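Long-range contacts in diol-dehydratase (Roseburia inulinivorans, PDB 5I2A), which is a B12-independent glycyl radical enzyme that probably acts as a lyase, dehydrating 1,2-propanediol: residues L462-S467 with I475-T480; Y591-D596 with G712-T717; N503-V508 with E679-P684; T598-I603 with N625-V630. All coordinates share one frame; numbering follows the deposited sequence. Where two conformers were deposited one is given.

Interaction 1: residues L462-S467 with I475-T480; sequences LEMVFS and IASIQT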
loop_
_atom_site.group_PDB
_atom_site.type_symbol
_atom_site.label_atom_id
_atom_site.label_comp_id
_atom_site.label_asym_id
_atom_site.label_seq_id
_atom_site.Cartn_x
_atom_site.Cartn_y
_atom_site.Cartn_z
ATOM N N LEU A 462 -14.304 -24.089 -25.494
ATOM C CA LEU A 462 -14.936 -25.112 -26.327
ATOM C C LEU A 462 -13.889 -25.812 -27.205
ATOM O O LEU A 462 -13.864 -27.033 -27.300
ATOM C CB LEU A 462 -16.041 -24.508 -27.207
ATOM C CG LEU A 462 -16.725 -25.489 -28.170
ATOM C CD1 LEU A 462 -17.469 -26.580 -27.406
ATOM C CD2 LEU A 462 -17.681 -24.747 -29.101
ATOM N N GLU A 463 -13.032 -25.031 -27.841
ATOM C CA GLU A 463 -11.926 -25.595 -28.608
ATOM C C GLU A 463 -11.040 -26.488 -27.738
ATOM O O GLU A 463 -10.547 -27.508 -28.206
ATOM C CB GLU A 463 -11.086 -24.496 -29.239
ATOM C CG GLU A 463 -11.779 -23.773 -30.374
ATOM C CD GLU A 463 -10.834 -22.856 -31.127
ATOM O OE1 GLU A 463 -10.561 -21.737 -30.646
ATOM O OE2 GLU A 463 -10.342 -23.265 -32.188
ATOM N N MET A 464 -10.860 -26.120 -26.470
ATOM C CA MET A 464 -10.044 -26.927 -25.569
ATOM C C MET A 464 -10.688 -28.282 -25.258
ATOM O O MET A 464 -9.990 -29.246 -24.954
ATOM C CB MET A 464 -9.755 -26.176 -24.266
ATOM C CG MET A 464 -8.768 -25.017 -24.408
ATOM S SD MET A 464 -7.180 -25.416 -25.197
ATOM C CE MET A 464 -7.470 -24.899 -26.892
ATOM N N VAL A 465 -12.007 -28.376 -25.340
ATOM C CA VAL A 465 -12.626 -29.679 -25.118
ATOM C C VAL A 465 -12.198 -30.637 -26.233
ATOM O O VAL A 465 -11.872 -31.791 -25.966
ATOM C CB VAL A 465 -14.161 -29.605 -25.045
ATOM C CG1 VAL A 465 -14.755 -31.007 -24.844
ATOM C CG2 VAL A 465 -14.587 -28.699 -23.902
ATOM N N PHE A 466 -12.165 -30.142 -27.470
ATOM C CA PHE A 466 -11.763 -30.952 -28.618
ATOM C C PHE A 466 -10.295 -31.347 -28.531
ATOM O O PHE A 466 -9.924 -32.470 -28.862
ATOM C CB PHE A 466 -12.026 -30.208 -29.941
ATOM C CG PHE A 466 -13.472 -30.246 -30.379
ATOM C CD1 PHE A 466 -13.975 -31.348 -31.055
ATOM C CD2 PHE A 466 -14.325 -29.187 -30.106
ATOM C CE1 PHE A 466 -15.310 -31.400 -31.458
ATOM C CE2 PHE A 466 -15.648 -29.231 -30.496
ATOM C CZ PHE A 466 -16.148 -30.343 -31.176
ATOM N N SER A 467 -9.468 -30.416 -28.074
ATOM C CA SER A 467 -8.026 -30.616 -28.084
ATOM C C SER A 467 -7.473 -31.104 -26.753
ATOM O O SER A 467 -6.268 -31.153 -26.584
ATOM C CB SER A 467 -7.321 -29.320 -28.467
ATOM O OG SER A 467 -7.385 -28.398 -27.392
ATOM N N ILE A 475 0.502 -27.515 -23.853
ATOM C CA ILE A 475 -0.550 -27.435 -22.851
ATOM C C ILE A 475 -0.975 -25.979 -22.677
ATOM O O ILE A 475 -0.137 -25.107 -22.451
ATOM C CB ILE A 475 -0.095 -28.026 -21.507
ATOM C CG1 ILE A 475 0.103 -29.539 -21.644
ATOM C CG2 ILE A 475 -1.126 -27.745 -20.411
ATOM C CD1 ILE A 475 0.234 -30.267 -20.326
ATOM N N ALA A 476 -2.270 -25.715 -22.823
ATOM C CA ALA A 476 -2.773 -24.343 -22.763
ATOM C C ALA A 476 -3.897 -24.187 -21.746
ATOM O O ALA A 476 -4.339 -23.076 -21.480
ATOM C CB ALA A 476 -3.254 -23.903 -24.124
ATOM N N SER A 477 -4.366 -25.310 -21.212
ATOM C CA SER A 477 -5.475 -25.339 -20.265
ATOM C C SER A 477 -5.486 -26.695 -19.565
ATOM O O SER A 477 -4.584 -27.503 -19.775
ATOM C CB SER A 477 -6.808 -25.082 -20.979
ATOM O OG SER A 477 -7.854 -24.891 -20.050
ATOM N N ILE A 478 -6.488 -26.945 -18.728
ATOM C CA ILE A 478 -6.614 -28.248 -18.077
ATOM C C ILE A 478 -6.950 -29.347 -19.084
ATOM O O ILE A 478 -7.503 -29.073 -20.152
ATOM C CB ILE A 478 -7.692 -28.246 -16.977
ATOM C CG1 ILE A 478 -9.013 -27.710 -17.521
ATOM C CG2 ILE A 478 -7.242 -27.417 -15.801
ATOM C CD1 ILE A 478 -10.169 -27.819 -16.549
ATOM N N GLN A 479 -6.591 -30.582 -18.739
ATOM C CA GLN A 479 -6.908 -31.758 -19.552
ATOM C C GLN A 479 -8.227 -32.365 -19.093
ATOM O O GLN A 479 -8.294 -33.002 -18.052
ATOM C CB GLN A 479 -5.795 -32.818 -19.466
ATOM C CG GLN A 479 -4.598 -32.556 -20.367
ATOM C CD GLN A 479 -4.001 -31.185 -20.128
ATOM O OE1 GLN A 479 -3.397 -30.938 -19.085
ATOM N NE2 GLN A 479 -4.202 -30.272 -21.080
ATOM N N THR A 480 -9.285 -32.177 -19.859
ATOM C CA THR A 480 -10.600 -32.687 -19.518
ATOM C C THR A 480 -10.883 -34.045 -20.159
ATOM O O THR A 480 -11.961 -34.599 -19.999
ATOM C CB THR A 480 -11.704 -31.696 -19.948
ATOM O OG1 THR A 480 -11.365 -31.128 -21.215
ATOM C CG2 THR A 480 -11.861 -30.589 -18.921
HETATM O O HOH W 1 -11.611 -32.664 -23.445
#

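Interaction 2: residues Y591-D596 with G712-T717; sequences YGKGLD and GRLAHT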
loop_
_atom_site.group_PDB
_atom_site.type_symbol
_atom_site.label_atom_id
_atom_site.label_comp_id
_atom_site.label_asym_id
_atom_site.label_seq_id
_atom_site.Cartn_x
_atom_site.Cartn_y
_atom_site.Cartn_z
ATOM N N TYR A 591 -13.140 -27.150 -42.416
ATOM C CA TYR A 591 -14.182 -27.749 -43.236
ATOM C C TYR A 591 -13.742 -27.937 -44.704
ATOM O O TYR A 591 -14.570 -27.993 -45.604
ATOM C CB TYR A 591 -15.447 -26.894 -43.175
ATOM C CG TYR A 591 -16.158 -26.878 -41.832
ATOM C CD1 TYR A 591 -16.856 -27.989 -41.380
ATOM C CD2 TYR A 591 -16.166 -25.742 -41.040
ATOM C CE1 TYR A 591 -17.521 -27.977 -40.168
ATOM C CE2 TYR A 591 -16.844 -25.714 -39.820
ATOM C CZ TYR A 591 -17.517 -26.835 -39.390
ATOM O OH TYR A 591 -18.193 -26.831 -38.187
ATOM N N GLY A 592 -12.437 -28.020 -44.931
ATOM C CA GLY A 592 -11.898 -28.132 -46.275
ATOM C C GLY A 592 -11.939 -26.839 -47.075
ATOM O O GLY A 592 -11.765 -26.860 -48.281
ATOM N N LYS A 593 -12.144 -25.705 -46.409
ATOM C CA LYS A 593 -12.264 -24.433 -47.120
ATOM C C LYS A 593 -10.933 -23.703 -47.293
ATOM O O LYS A 593 -10.897 -22.600 -47.830
ATOM C CB LYS A 593 -13.256 -23.514 -46.399
ATOM C CG LYS A 593 -14.630 -24.126 -46.185
ATOM C CD LYS A 593 -15.439 -24.136 -47.469
ATOM C CE LYS A 593 -16.795 -24.800 -47.257
ATOM N NZ LYS A 593 -17.703 -24.598 -48.424
ATOM N N GLY A 594 -9.840 -24.302 -46.838
ATOM C CA GLY A 594 -8.543 -23.660 -46.965
ATOM C C GLY A 594 -7.968 -23.189 -45.640
ATOM O O GLY A 594 -8.702 -22.788 -44.738
ATOM N N LEU A 595 -6.648 -23.245 -45.517
ATOM C CA LEU A 595 -5.986 -22.793 -44.303
ATOM C C LEU A 595 -5.370 -21.440 -44.576
ATOM O O LEU A 595 -4.944 -21.176 -45.695
ATOM C CB LEU A 595 -4.935 -23.802 -43.850
ATOM C CG LEU A 595 -5.422 -25.246 -43.718
ATOM C CD1 LEU A 595 -4.263 -26.150 -43.322
ATOM C CD2 LEU A 595 -6.568 -25.379 -42.712
ATOM N N ASP A 596 -5.331 -20.574 -43.570
ATOM C CA ASP A 596 -4.975 -19.179 -43.799
ATOM C C ASP A 596 -3.628 -18.803 -43.193
ATOM O O ASP A 596 -2.920 -19.650 -42.669
ATOM C CB ASP A 596 -6.076 -18.250 -43.251
ATOM C CG ASP A 596 -6.296 -18.407 -41.734
ATOM O OD1 ASP A 596 -5.509 -19.098 -41.059
ATOM O OD2 ASP A 596 -7.269 -17.830 -41.215
ATOM N N GLY A 712 -20.563 -24.125 -37.596
ATOM C CA GLY A 712 -20.361 -23.949 -39.035
ATOM C C GLY A 712 -19.552 -22.713 -39.391
ATOM O O GLY A 712 -19.233 -22.447 -40.558
ATOM N N ARG A 713 -19.221 -21.946 -38.362
ATOM C CA ARG A 713 -18.410 -20.759 -38.509
ATOM C C ARG A 713 -16.996 -21.150 -38.960
ATOM O O ARG A 713 -16.406 -22.066 -38.411
ATOM C CB ARG A 713 -18.385 -20.004 -37.177
ATOM C CG ARG A 713 -17.561 -18.754 -37.155
ATOM C CD ARG A 713 -17.421 -18.143 -35.741
ATOM N NE ARG A 713 -16.064 -17.631 -35.661
ATOM C CZ ARG A 713 -15.017 -18.390 -35.369
ATOM N NH1 ARG A 713 -15.187 -19.672 -35.058
ATOM N NH2 ARG A 713 -13.805 -17.872 -35.390
ATOM N N LEU A 714 -16.457 -20.458 -39.955
ATOM C CA LEU A 714 -15.125 -20.781 -40.461
ATOM C C LEU A 714 -14.037 -20.179 -39.578
ATOM O O LEU A 714 -14.270 -19.211 -38.853
ATOM C CB LEU A 714 -14.959 -20.290 -41.906
ATOM C CG LEU A 714 -15.959 -20.863 -42.915
ATOM C CD1 LEU A 714 -15.619 -20.437 -44.348
ATOM C CD2 LEU A 714 -16.046 -22.378 -42.798
ATOM N N ALA A 715 -12.849 -20.764 -39.652
ATOM C CA ALA A 715 -11.716 -20.352 -38.837
ATOM C C ALA A 715 -11.394 -18.857 -38.942
ATOM O O ALA A 715 -11.355 -18.283 -40.031
ATOM C CB ALA A 715 -10.487 -21.172 -39.220
ATOM N N HIS A 716 -11.185 -18.249 -37.779
ATOM C CA HIS A 716 -10.681 -16.883 -37.628
ATOM C C HIS A 716 -11.648 -15.798 -38.101
ATOM O O HIS A 716 -11.278 -14.635 -38.168
ATOM C CB HIS A 716 -9.320 -16.764 -38.324
ATOM C CG HIS A 716 -8.373 -17.854 -37.925
ATOM N ND1 HIS A 716 -7.622 -18.567 -38.833
ATOM C CD2 HIS A 716 -8.107 -18.393 -36.709
ATOM C CE1 HIS A 716 -6.919 -19.486 -38.192
ATOM N NE2 HIS A 716 -7.198 -19.404 -36.902
ATOM N N THR A 717 -12.894 -16.170 -38.374
ATOM C CA THR A 717 -13.934 -15.178 -38.665
ATOM C C THR A 717 -14.519 -14.669 -37.336
ATOM O O THR A 717 -14.270 -15.278 -36.299
ATOM C CB THR A 717 -15.038 -15.764 -39.557
ATOM O OG1 THR A 717 -15.720 -16.810 -38.859
ATOM C CG2 THR A 717 -14.437 -16.285 -40.901
#

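Interaction 3: residues N503-V508 with E679-P684; sequences NIELMV and ETFKNP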
loop_
_atom_site.group_PDB
_atom_site.type_symbol
_atom_site.label_atom_id
_atom_site.label_comp_id
_atom_site.label_asym_id
_atom_site.label_seq_id
_atom_site.Cartn_x
_atom_site.Cartn_y
_atom_site.Cartn_z
ATOM N N ASN A 503 -10.738 -21.325 -16.733
ATOM C CA ASN A 503 -10.268 -20.108 -17.370
ATOM C C ASN A 503 -10.954 -18.845 -16.856
ATOM O O ASN A 503 -10.356 -17.779 -16.847
ATOM C CB ASN A 503 -10.410 -20.243 -18.879
ATOM C CG ASN A 503 -9.300 -21.083 -19.453
ATOM O OD1 ASN A 503 -8.160 -20.630 -19.533
ATOM N ND2 ASN A 503 -9.607 -22.331 -19.800
ATOM N N ILE A 504 -12.188 -18.975 -16.393
ATOM C CA ILE A 504 -12.846 -17.851 -15.740
ATOM C C ILE A 504 -12.083 -17.434 -14.484
ATOM O O ILE A 504 -11.879 -16.251 -14.230
ATOM C CB ILE A 504 -14.300 -18.189 -15.370
ATOM C CG1 ILE A 504 -15.164 -18.197 -16.629
ATOM C CG2 ILE A 504 -14.857 -17.181 -14.363
ATOM C CD1 ILE A 504 -16.521 -18.862 -16.409
ATOM N N GLU A 505 -11.640 -18.412 -13.703
ATOM C CA GLU A 505 -10.948 -18.095 -12.463
ATOM C C GLU A 505 -9.596 -17.410 -12.730
ATOM O O GLU A 505 -9.172 -16.529 -11.973
ATOM C CB GLU A 505 -10.749 -19.354 -11.611
ATOM C CG GLU A 505 -10.066 -19.042 -10.281
ATOM C CD GLU A 505 -10.198 -20.159 -9.242
ATOM O OE1 GLU A 505 -10.628 -21.274 -9.604
ATOM O OE2 GLU A 505 -9.880 -19.901 -8.060
ATOM N N LEU A 506 -8.926 -17.811 -13.805
ATOM C CA LEU A 506 -7.706 -17.128 -14.225
ATOM C C LEU A 506 -7.968 -15.671 -14.639
ATOM O O LEU A 506 -7.136 -14.793 -14.408
ATOM C CB LEU A 506 -7.044 -17.893 -15.373
ATOM C CG LEU A 506 -6.538 -19.290 -15.001
ATOM C CD1 LEU A 506 -5.808 -19.940 -16.165
ATOM C CD2 LEU A 506 -5.628 -19.202 -13.779
ATOM N N MET A 507 -9.110 -15.425 -15.276
ATOM C CA MET A 507 -9.494 -14.071 -15.640
ATOM C C MET A 507 -9.697 -13.236 -14.369
ATOM O O MET A 507 -9.299 -12.084 -14.317
ATOM C CB MET A 507 -10.770 -14.060 -16.491
ATOM C CG MET A 507 -11.228 -12.657 -16.879
ATOM S SD MET A 507 -12.649 -12.628 -17.971
ATOM C CE MET A 507 -13.914 -13.497 -17.054
ATOM N N VAL A 508 -10.302 -13.844 -13.351
ATOM C CA VAL A 508 -10.484 -13.184 -12.056
ATOM C C VAL A 508 -9.097 -12.841 -11.475
ATOM O O VAL A 508 -8.872 -11.740 -10.985
ATOM C CB VAL A 508 -11.309 -14.059 -11.076
ATOM C CG1 VAL A 508 -11.339 -13.446 -9.661
ATOM C CG2 VAL A 508 -12.747 -14.273 -11.606
ATOM N N GLU A 679 -20.555 -14.731 -10.528
ATOM C CA GLU A 679 -21.186 -14.012 -9.409
ATOM C C GLU A 679 -20.680 -14.482 -8.038
ATOM O O GLU A 679 -21.023 -13.888 -7.033
ATOM C CB GLU A 679 -22.713 -14.130 -9.456
ATOM C CG GLU A 679 -23.242 -15.542 -9.166
ATOM C CD GLU A 679 -24.777 -15.633 -9.139
ATOM O OE1 GLU A 679 -25.289 -16.748 -8.936
ATOM O OE2 GLU A 679 -25.466 -14.607 -9.315
ATOM N N THR A 680 -19.849 -15.523 -8.005
ATOM C CA THR A 680 -19.305 -16.018 -6.742
ATOM C C THR A 680 -17.929 -15.427 -6.407
ATOM O O THR A 680 -17.461 -15.589 -5.299
ATOM C CB THR A 680 -19.167 -17.570 -6.732
ATOM O OG1 THR A 680 -18.080 -17.963 -7.575
ATOM C CG2 THR A 680 -20.460 -18.259 -7.223
ATOM N N PHE A 681 -17.266 -14.772 -7.359
ATOM C CA PHE A 681 -15.906 -14.268 -7.110
ATOM C C PHE A 681 -15.907 -12.851 -6.553
ATOM O O PHE A 681 -16.847 -12.097 -6.782
ATOM C CB PHE A 681 -15.059 -14.324 -8.400
ATOM C CG PHE A 681 -14.728 -15.723 -8.825
ATOM C CD1 PHE A 681 -13.682 -16.412 -8.225
ATOM C CD2 PHE A 681 -15.484 -16.366 -9.785
ATOM C CE1 PHE A 681 -13.392 -17.712 -8.592
ATOM C CE2 PHE A 681 -15.194 -17.661 -10.165
ATOM C CZ PHE A 681 -14.154 -18.339 -9.567
ATOM N N LYS A 682 -14.846 -12.495 -5.832
ATOM C CA LYS A 682 -14.753 -11.200 -5.173
ATOM C C LYS A 682 -13.521 -10.443 -5.626
ATOM O O LYS A 682 -12.566 -11.038 -6.109
ATOM C CB LYS A 682 -14.727 -11.367 -3.654
ATOM C CG LYS A 682 -15.896 -12.161 -3.110
ATOM C CD LYS A 682 -15.741 -12.407 -1.620
ATOM C CE LYS A 682 -16.828 -13.337 -1.095
ATOM N NZ LYS A 682 -16.679 -13.598 0.369
ATOM N N ASN A 683 -13.539 -9.128 -5.456
ATOM C CA ASN A 683 -12.418 -8.304 -5.886
ATOM C C ASN A 683 -11.779 -7.637 -4.675
ATOM O O ASN A 683 -12.355 -7.680 -3.592
ATOM C CB ASN A 683 -12.875 -7.273 -6.943
ATOM C CG ASN A 683 -13.925 -6.302 -6.428
ATOM O OD1 ASN A 683 -13.818 -5.775 -5.326
ATOM N ND2 ASN A 683 -14.960 -6.053 -7.251
ATOM N N PRO A 684 -10.589 -7.029 -4.850
ATOM C CA PRO A 684 -9.879 -6.457 -3.697
ATOM C C PRO A 684 -10.508 -5.188 -3.141
ATOM O O PRO A 684 -10.047 -4.706 -2.107
ATOM C CB PRO A 684 -8.478 -6.149 -4.261
ATOM C CG PRO A 684 -8.355 -7.028 -5.446
ATOM C CD PRO A 684 -9.720 -7.059 -6.039
#

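Interaction 4: residues T598-I603 with N625-V630; sequences TTAGDI and NTIRQV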
loop_
_atom_site.group_PDB
_atom_site.type_symbol
_atom_site.label_atom_id
_atom_site.label_comp_id
_atom_site.label_asym_id
_atom_site.label_seq_id
_atom_site.Cartn_x
_atom_site.Cartn_y
_atom_site.Cartn_z
ATOM N N THR A 598 -2.972 -17.164 -40.493
ATOM C CA THR A 598 -2.913 -17.396 -39.050
ATOM C C THR A 598 -2.538 -18.851 -38.783
ATOM O O THR A 598 -1.666 -19.137 -37.973
ATOM C CB THR A 598 -4.257 -17.048 -38.353
ATOM O OG1 THR A 598 -4.543 -15.661 -38.552
ATOM C CG2 THR A 598 -4.173 -17.313 -36.854
ATOM N N THR A 599 -3.182 -19.776 -39.480
ATOM C CA THR A 599 -2.852 -21.178 -39.298
ATOM C C THR A 599 -1.418 -21.474 -39.778
ATOM O O THR A 599 -0.677 -22.213 -39.136
ATOM C CB THR A 599 -3.849 -22.066 -40.021
ATOM O OG1 THR A 599 -5.147 -21.839 -39.467
ATOM C CG2 THR A 599 -3.484 -23.537 -39.859
ATOM N N ALA A 600 -1.029 -20.864 -40.889
ATOM C CA ALA A 600 0.325 -21.031 -41.403
ATOM C C ALA A 600 1.343 -20.628 -40.340
ATOM O O ALA A 600 2.244 -21.389 -40.025
ATOM C CB ALA A 600 0.517 -20.220 -42.658
ATOM N N GLY A 601 1.170 -19.435 -39.781
ATOM C CA GLY A 601 2.022 -18.944 -38.715
ATOM C C GLY A 601 2.046 -19.853 -37.498
ATOM O O GLY A 601 3.122 -20.127 -36.956
ATOM N N ASP A 602 0.874 -20.322 -37.067
ATOM C CA ASP A 602 0.790 -21.199 -35.903
ATOM C C ASP A 602 1.644 -22.450 -36.099
ATOM O O ASP A 602 2.478 -22.793 -35.265
ATOM C CB ASP A 602 -0.654 -21.621 -35.623
ATOM C CG ASP A 602 -1.475 -20.534 -34.943
ATOM O OD1 ASP A 602 -0.912 -19.547 -34.436
ATOM O OD2 ASP A 602 -2.707 -20.688 -34.920
ATOM N N ILE A 603 1.411 -23.138 -37.207
ATOM C CA ILE A 603 2.135 -24.363 -37.508
ATOM C C ILE A 603 3.629 -24.090 -37.723
ATOM O O ILE A 603 4.478 -24.876 -37.304
ATOM C CB ILE A 603 1.519 -25.051 -38.728
ATOM C CG1 ILE A 603 0.112 -25.522 -38.364
ATOM C CG2 ILE A 603 2.359 -26.233 -39.172
ATOM C CD1 ILE A 603 -0.710 -25.960 -39.535
ATOM N N ASN A 625 9.156 -23.250 -45.890
ATOM C CA ASN A 625 8.485 -24.283 -46.672
ATOM C C ASN A 625 7.336 -24.887 -45.895
ATOM O O ASN A 625 6.467 -25.516 -46.470
ATOM C CB ASN A 625 9.455 -25.389 -47.116
ATOM C CG ASN A 625 10.534 -24.876 -48.040
ATOM O OD1 ASN A 625 10.254 -24.130 -48.982
ATOM N ND2 ASN A 625 11.763 -25.292 -47.805
ATOM N N THR A 626 7.314 -24.656 -44.588
ATOM C CA THR A 626 6.183 -25.089 -43.788
ATOM C C THR A 626 5.030 -24.128 -44.054
ATOM O O THR A 626 3.904 -24.545 -44.278
ATOM C CB THR A 626 6.509 -25.126 -42.299
ATOM O OG1 THR A 626 7.563 -26.066 -42.068
ATOM C CG2 THR A 626 5.288 -25.555 -41.507
ATOM N N ILE A 627 5.347 -22.840 -44.065
ATOM C CA ILE A 627 4.381 -21.788 -44.357
ATOM C C ILE A 627 3.727 -21.972 -45.719
ATOM O O ILE A 627 2.508 -22.107 -45.807
ATOM C CB ILE A 627 5.044 -20.412 -44.299
ATOM C CG1 ILE A 627 5.350 -20.045 -42.848
ATOM C CG2 ILE A 627 4.178 -19.352 -44.964
ATOM C CD1 ILE A 627 6.183 -18.823 -42.722
ATOM N N ARG A 628 4.541 -22.004 -46.772
ATOM C CA ARG A 628 4.029 -22.057 -48.136
ATOM C C ARG A 628 3.218 -23.338 -48.302
ATOM O O ARG A 628 2.197 -23.355 -48.988
ATOM C CB ARG A 628 5.174 -21.973 -49.161
ATOM C CG ARG A 628 4.711 -21.808 -50.610
ATOM C CD ARG A 628 5.634 -22.522 -51.591
ATOM N NE ARG A 628 5.886 -23.900 -51.183
ATOM C CZ ARG A 628 5.589 -24.965 -51.917
ATOM N NH1 ARG A 628 5.015 -24.814 -53.103
ATOM N NH2 ARG A 628 5.858 -26.179 -51.458
ATOM N N GLN A 629 3.657 -24.389 -47.622
ATOM C CA GLN A 629 2.955 -25.664 -47.602
ATOM C C GLN A 629 1.539 -25.580 -47.026
ATOM O O GLN A 629 0.583 -26.042 -47.651
ATOM C CB GLN A 629 3.782 -26.660 -46.802
ATOM C CG GLN A 629 3.155 -28.001 -46.535
ATOM C CD GLN A 629 4.099 -28.901 -45.761
ATOM O OE1 GLN A 629 5.270 -29.044 -46.123
ATOM N NE2 GLN A 629 3.602 -29.502 -44.684
ATOM N N VAL A 630 1.415 -25.019 -45.824
ATOM C CA VAL A 630 0.110 -24.841 -45.197
ATOM C C VAL A 630 -0.802 -24.024 -46.110
ATOM O O VAL A 630 -1.944 -24.394 -46.360
ATOM C CB VAL A 630 0.224 -24.132 -43.832
ATOM C CG1 VAL A 630 -1.167 -23.848 -43.258
ATOM C CG2 VAL A 630 1.058 -24.960 -42.871
#

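Interaction 1: residues L462-S467 with I475-T480
M464 and V465, on helix 459-467, face the irregular chain of 475-480 at some distance: the CA atoms of V465 and T480 are 6.7 Å apart, and those of M464 and S477 7.2 Å. No direct hydrogen bond crosses this gap, so side chains and a water span it. M464 sends its thioether across. Its CG, anti to the carbonyl carbon (chi1 -72°), meets CB of S477 at 4.0 Å, and past a bend at chi2 its SD lies 4.3 Å from CB of A476. The hydroxyl of S477, anti to the backbone N, is hydrogen-bonded to Q499 and N503 on helix 489-521. Around V465 the link is polar. A water donates a hydrogen bond to V465 O at 2.7 Å and accepts one from T480 OG1, also at 2.7 Å; T480 was modelled in two conformers, so the bridge is certain only for the one described. In that conformer OG1 is bonded to Q499 as well. The chemistry implies indirect cohesion: a thioether makes loose apolar contacts at one end, a water serves a helix carbonyl at the other, and the hydroxyls of the loop are committed mainly to helix 489-521.

Interaction 2: residues Y591-D596 with G712-T717
D596 and H716 supply the one direct hydrogen bond between segments 591-596 and 712-717. H716 ND1 donates to D596 OD2 over 2.5 Å at an N-H...O angle of 162°, using the syn lone pair of that oxygen. Carboxylate and imidazole are only 14° from coplanar, which suits a bond made at the ring edge, and a carboxylate so placed would probably favour a positive charge on the ring. The other oxygen, OD1, caps the backbone N of T599 in helix 597-613. An alanine in place of D596 would probably leave H716 ND1 without its acceptor and the helix start without its cap, setting the imidazole freer to turn.

Apolar contacts gather at the other end. CD2 of L714 approaches CD2 of the Y591 ring at 3.8 Å, the two side chains crossing obliquely, and lies 4.1 Å from CG of K593, whose side chain it crosses at about a right angle. H647 of helix 637-651 stacks on the tyrosine ring.

Polar atoms border that ring and fix the backbone of 712-717. R713 O lies at the ring edge, near its plane, and the phenol oxygen is hydrogen-bonded to T709 O. R713 grips T717 O side-on, NE at 3.0 Å and NH2 at 2.8 Å, with that oxygen in the guanidinium plane; T717 OG1 donates to L714 O at 2.8 Å. These bonds brace a type II beta turn from L714 to T717, with H716 at its third position. The whole is a histidine-carboxylate pair joining a beta turn to a helix N-cap.

Interaction 3: residues N503-V508 with E679-P684
V508 lays one methyl on the ring of F681 and thereby makes the principal apolar contact between helix 489-521 and the chain at 679-684. CG2 sits 4.0 Å from the ring centroid and 24° off its normal, a CH-pi contact, shifted toward the rim so that it is nearest F681 CG, at 3.7 Å. With CG1 anti to the backbone N (chi1 172°), the other methyl reaches F681 CB and CD1, each at 4.0 Å. On the opposite face of the ring lies OG1 of the preceding T680, which is hydrogen-bonded to P677 O.

In this PFL-like chain the loop leads from helix 661-678 to strand 688-689 of a mixed sheet, where that strand pairs in parallel with strand 548-556.

The E505 and F681 side chains cross at about a right angle. E505 CG, anti to the backbone N, comes obliquely to the ring, 4.0 Å from F681 CE1, and the chain runs on extended to a carboxylate whose OE2 accepts from G196 N of the second subunit, on whose A198 P684 also packs. I504 adds CG2, 4.2 Å from F681 CE2. An alanine in place of F681 would probably open a gap beside the helix, leaving V508 CG2 without its ring face and the E505 methylenes without their apolar cover.

Interaction 4: residues T598-I603 with N625-V630
A600 and V630 meet at the heart of an antiparallel helix pair, a helical hairpin formed by helices 597-613 and 620-632. The axes of the two short segments are inclined at 146° and approach to 8.6 Å. A small residue at this point is consistent with such closeness: the CA atoms of A600 and I627 are only 5.1 Å apart, and the alanine CB points at the opposing helix and lies 4.0 Å from V630 CG1.

The tight part centres on V630. Its CG1, anti to the backbone N (chi1 175°), comes to 3.7 Å from A600 CA, and so packs against backbone as much as against the alanine methyl. The other branch, CG2, turns to I603 and meets CD1 at 3.9 Å, so the valine fits between two residues one helical turn apart. CG2 of T599 touches V630 CG1 from a further side, at about a right angle. I603 also meets T626 by methyls alone, CG2 to CG2 at 3.8 Å, while T626 OG1 is hydrogen-bonded to V622 O of its own helix.

Contacts slacken on the I627 side. That isoleucine packs also on A604 of helix 597-613. N625, R628 and Q629 stand on the exposed side of helix 620-632, where R628 forms a salt bridge with E632. Between the I627 and A600 side chains the closest approach is that of CG2 to CB, 4.4 Å.

How the interactions relate
The four contacts fall into two touching pairs. Interactions 1 and 3 both lean on helix 489-521 and meet through S477 and N503. Interactions 2 and 4, centres about 14 Å apart, share the start of helix 597-613: H716 packs on T598 and T599, and L595 on V630. Interaction 3 lies nearest the chain centre, about 20 Å from it, yet is partly buried and reaches the second subunit; 1 and 2 are about equally far out and 4 farthest, though 1 is the buried one. Two helices meet through methyl groups in 4, a helix and a loop through an aromatic ring in 3 or a water and a thioether in 1, and two loops through a histidine-carboxylate hydrogen bond, probably with some charge, in 2.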